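Side-chain contact in competence/damage-inducible protein CinA (Agrobacterium tumefaciens, PDB 2A9S), which is of unproven function but, as a CinA-family protein, probably deamidates nicotinamide mononucleotide, as related bacterial proteins do: residues Ala14-Thr19 / Met161-Asn166. Residues are numbered along the deposited sequence; the frame is centred on the assembly and turned at random.
Sequences ARRIIT and MLIALN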
ATOM      1  N   ALA A  14      -3.294 -14.860   4.433  1.00 12.25           N
ATOM      2  CA  ALA A  14      -3.478 -13.626   5.187  1.00 12.74           C
ATOM      3  C   ALA A  14      -4.213 -13.920   6.504  1.00 13.29           C
ATOM      4  O   ALA A  14      -3.822 -13.439   7.590  1.00 11.72           O
ATOM      5  CB  ALA A  14      -4.231 -12.578   4.324  1.00 13.50           C
ATOM      6  N   ARG A  15      -5.240 -14.765   6.414  1.00 13.06           N
ATOM      7  CA  ARG A  15      -6.037 -15.113   7.596  1.00 13.80           C
ATOM      8  C   ARG A  15      -5.156 -15.828   8.613  1.00 13.38           C
ATOM      9  O   ARG A  15      -5.276 -15.543   9.800  1.00 12.33           O
ATOM     10  CB  ARG A  15      -7.219 -16.019   7.222  1.00 14.83           C
ATOM     11  CG  ARG A  15      -8.309 -16.073   8.329  1.00 15.85           C
ATOM     12  CD  ARG A  15      -9.629 -16.621   7.813  1.00 18.51           C
ATOM     13  NE  ARG A  15     -10.189 -15.804   6.722  1.00 25.42           N
ATOM     14  CZ  ARG A  15     -10.819 -14.637   6.883  1.00 29.21           C
ATOM     15  NH1 ARG A  15     -11.284 -13.984   5.822  1.00 31.59           N
ATOM     16  NH2 ARG A  15     -10.997 -14.109   8.089  1.00 28.82           N
ATOM     17  N   ARG A  16      -4.262 -16.719   8.143  1.00 12.12           N
ATOM     18  CA  ARG A  16      -3.347 -17.463   9.024  1.00 12.57           C
ATOM     19  C   ARG A  16      -2.420 -16.491   9.777  1.00 11.57           C
ATOM     20  O   ARG A  16      -2.228 -16.598  10.994  1.00 11.13           O
ATOM     21  CB  ARG A  16      -2.548 -18.524   8.250  1.00 12.91           C
ATOM     22  CG  ARG A  16      -1.369 -19.038   9.059  1.00 17.38           C
ATOM     23  CD  ARG A  16      -0.911 -20.412   8.647  1.00 23.18           C
ATOM     24  NE  ARG A  16       0.155 -20.867   9.543  1.00 27.42           N
ATOM     25  CZ  ARG A  16       0.995 -21.859   9.243  1.00 29.71           C
ATOM     26  NH1 ARG A  16       0.889 -22.479   8.076  1.00 29.31           N
ATOM     27  NH2 ARG A  16       1.950 -22.213  10.097  1.00 31.45           N
ATOM     28  N   ILE A  17      -1.900 -15.504   9.058  1.00 10.96           N
ATOM     29  CA  ILE A  17      -1.001 -14.527   9.661  1.00 11.61           C
ATOM     30  C   ILE A  17      -1.730 -13.732  10.763  1.00 11.68           C
ATOM     31  O   ILE A  17      -1.198 -13.577  11.872  1.00 11.65           O
ATOM     32  CB  ILE A  17      -0.398 -13.601   8.599  1.00 11.07           C
ATOM     33  CG1 ILE A  17       0.579 -14.419   7.706  1.00 10.14           C
ATOM     34  CG2 ILE A  17       0.301 -12.415   9.250  1.00 12.22           C
ATOM     35  CD1 ILE A  17       0.876 -13.728   6.349  1.00 11.57           C
ATOM     36  N   ILE A  18      -2.928 -13.229  10.460  1.00 11.95           N
ATOM     37  CA  ILE A  18      -3.669 -12.422  11.441  1.00 12.04           C
ATOM     38  C   ILE A  18      -3.999 -13.319  12.645  1.00 12.24           C
ATOM     39  O   ILE A  18      -3.826 -12.902  13.795  1.00 11.72           O
ATOM     40  CB  ILE A  18      -4.946 -11.793  10.836  1.00 12.96           C
ATOM     41  CG1 ILE A  18      -4.608 -10.899   9.615  1.00 10.70           C
ATOM     42  CG2 ILE A  18      -5.706 -10.989  11.869  1.00 12.90           C
ATOM     43  CD1 ILE A  18      -3.495  -9.902   9.814  1.00 10.76           C
ATOM     44  N   THR A  19      -4.417 -14.553  12.362  1.00 12.01           N
ATOM     45  CA  THR A  19      -4.829 -15.470  13.416  1.00 12.78           C
ATOM     46  C   THR A  19      -3.658 -15.833  14.355  1.00 12.65           C
ATOM     47  O   THR A  19      -3.809 -15.838  15.569  1.00 12.85           O
ATOM     48  CB  THR A  19      -5.506 -16.715  12.814  1.00 12.62           C
ATOM     49  OG1 THR A  19      -6.610 -16.294  11.981  1.00 13.68           O
ATOM     50  CG2 THR A  19      -6.046 -17.589  13.922  1.00 13.56           C
ATOM     51  N   MET A 161       6.399 -16.339   3.309  1.00 13.52           N
ATOM     52  CA  MET A 161       7.615 -15.954   4.010  1.00 14.07           C
ATOM     53  C   MET A 161       7.390 -15.343   5.389  1.00 14.95           C
ATOM     54  O   MET A 161       8.163 -15.633   6.319  1.00 15.88           O
ATOM     55  CB  MET A 161       8.466 -15.020   3.148  1.00 14.51           C
ATOM     56  CG  MET A 161       9.035 -15.706   1.911  1.00 12.45           C
ATOM     57  SD  MET A 161       9.803 -14.533   0.774  1.00 10.70           S
ATOM     58  CE  MET A 161      11.186 -13.910   1.747  1.00 14.78           C
ATOM     59  N   LEU A 162       6.375 -14.487   5.537  1.00 14.93           N
ATOM     60  CA  LEU A 162       6.014 -13.968   6.866  1.00 15.42           C
ATOM     61  C   LEU A 162       5.714 -15.123   7.831  1.00 16.90           C
ATOM     62  O   LEU A 162       6.192 -15.136   8.986  1.00 16.90           O
ATOM     63  CB  LEU A 162       4.815 -13.024   6.787  1.00 14.42           C
ATOM     64  CG  LEU A 162       5.157 -11.615   6.317  1.00 13.89           C
ATOM     65  CD1 LEU A 162       3.828 -10.802   6.134  1.00 13.68           C
ATOM     66  CD2 LEU A 162       6.083 -10.946   7.318  1.00 12.05           C
ATOM     67  N   ILE A 163       4.926 -16.084   7.365  1.00 17.07           N
ATOM     68  CA  ILE A 163       4.631 -17.272   8.176  1.00 18.79           C
ATOM     69  C   ILE A 163       5.913 -18.002   8.557  1.00 19.75           C
ATOM     70  O   ILE A 163       6.110 -18.325   9.735  1.00 19.74           O
ATOM     71  CB  ILE A 163       3.640 -18.219   7.480  1.00 18.40           C
ATOM     72  CG1 ILE A 163       2.290 -17.523   7.351  1.00 19.09           C
ATOM     73  CG2 ILE A 163       3.511 -19.576   8.266  1.00 18.46           C
ATOM     74  CD1 ILE A 163       1.355 -18.077   6.255  1.00 20.16           C
ATOM     75  N   ALA A 164       6.801 -18.220   7.582  1.00 20.14           N
ATOM     76  CA  ALA A 164       8.061 -18.929   7.823  1.00 20.49           C
ATOM     77  C   ALA A 164       8.970 -18.195   8.802  1.00 21.79           C
ATOM     78  O   ALA A 164       9.589 -18.826   9.686  1.00 21.54           O
ATOM     79  CB  ALA A 164       8.790 -19.185   6.511  1.00 20.32           C
ATOM     80  N   LEU A 165       9.054 -16.871   8.650  1.00 21.37           N
ATOM     81  CA  LEU A 165       9.876 -16.031   9.529  1.00 22.56           C
ATOM     82  C   LEU A 165       9.363 -16.112  10.959  1.00 23.85           C
ATOM     83  O   LEU A 165      10.173 -16.202  11.882  1.00 24.39           O
ATOM     84  CB  LEU A 165       9.923 -14.576   9.057  1.00 22.65           C
ATOM     85  CG  LEU A 165      10.825 -13.599   9.829  1.00 22.41           C
ATOM     86  CD1 LEU A 165      12.298 -13.854   9.535  1.00 24.34           C
ATOM     87  CD2 LEU A 165      10.453 -12.157   9.450  1.00 23.31           C
ATOM     88  N   ASN A 166       8.037 -16.123  11.141  1.00 24.95           N
ATOM     89  CA  ASN A 166       7.474 -16.323  12.482  1.00 26.58           C
ATOM     90  C   ASN A 166       7.767 -17.702  13.104  1.00 28.56           C
ATOM     91  O   ASN A 166       8.082 -17.803  14.296  1.00 27.74           O
ATOM     92  CB  ASN A 166       5.977 -16.099  12.501  1.00 26.52           C
ATOM     93  CG  ASN A 166       5.394 -16.208  13.919  1.00 27.66           C
ATOM     94  OD1 ASN A 166       5.975 -15.694  14.883  1.00 28.63           O
ATOM     95  ND2 ASN A 166       4.266 -16.886  14.045  1.00 26.44           N
TER
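Ile17 and Ile163 meet where two helices run side by side, and their packing illustrates how an interface can pass from aliphatic to charged within one residue. CG1 of Ile17 lies 3.6 Å from CG1 of Ile163, while the terminal CD1 of Ile17 carries on to the root of Leu162, 4.0 Å from its CB. In Ile163, CG1 stands anti to the carbonyl carbon (chi1 -66°), which carries that arm against Ile17 and turns CG2 to the guanidinium of Arg16. This methyl sits over the centre of one guanidinium face, 3.5 Å from CZ of Arg16. The arginine reaches it with an extended chain, whose CG and CD each lie 4.0 Å from CD1 of Ile163, the two side chains crossing at about a right angle. In the alpha/beta fold of the CinA family, built round a mixed sheet, the contact joins helices 8-24 and 147-167, the first and last secondary-structure elements. Their segment axes approach to 10.1 Å, with N-to-C directions 32° apart, so side chains rather than backbones fill the gap. Further out, Leu162 rests on Phe102 and Val104 of a central strand, and Ile17 also touches Leu159, one turn before Ile163. At the exposed margin, Arg16 contacts Gln167 and forms a weak, long ion pair with Asp20.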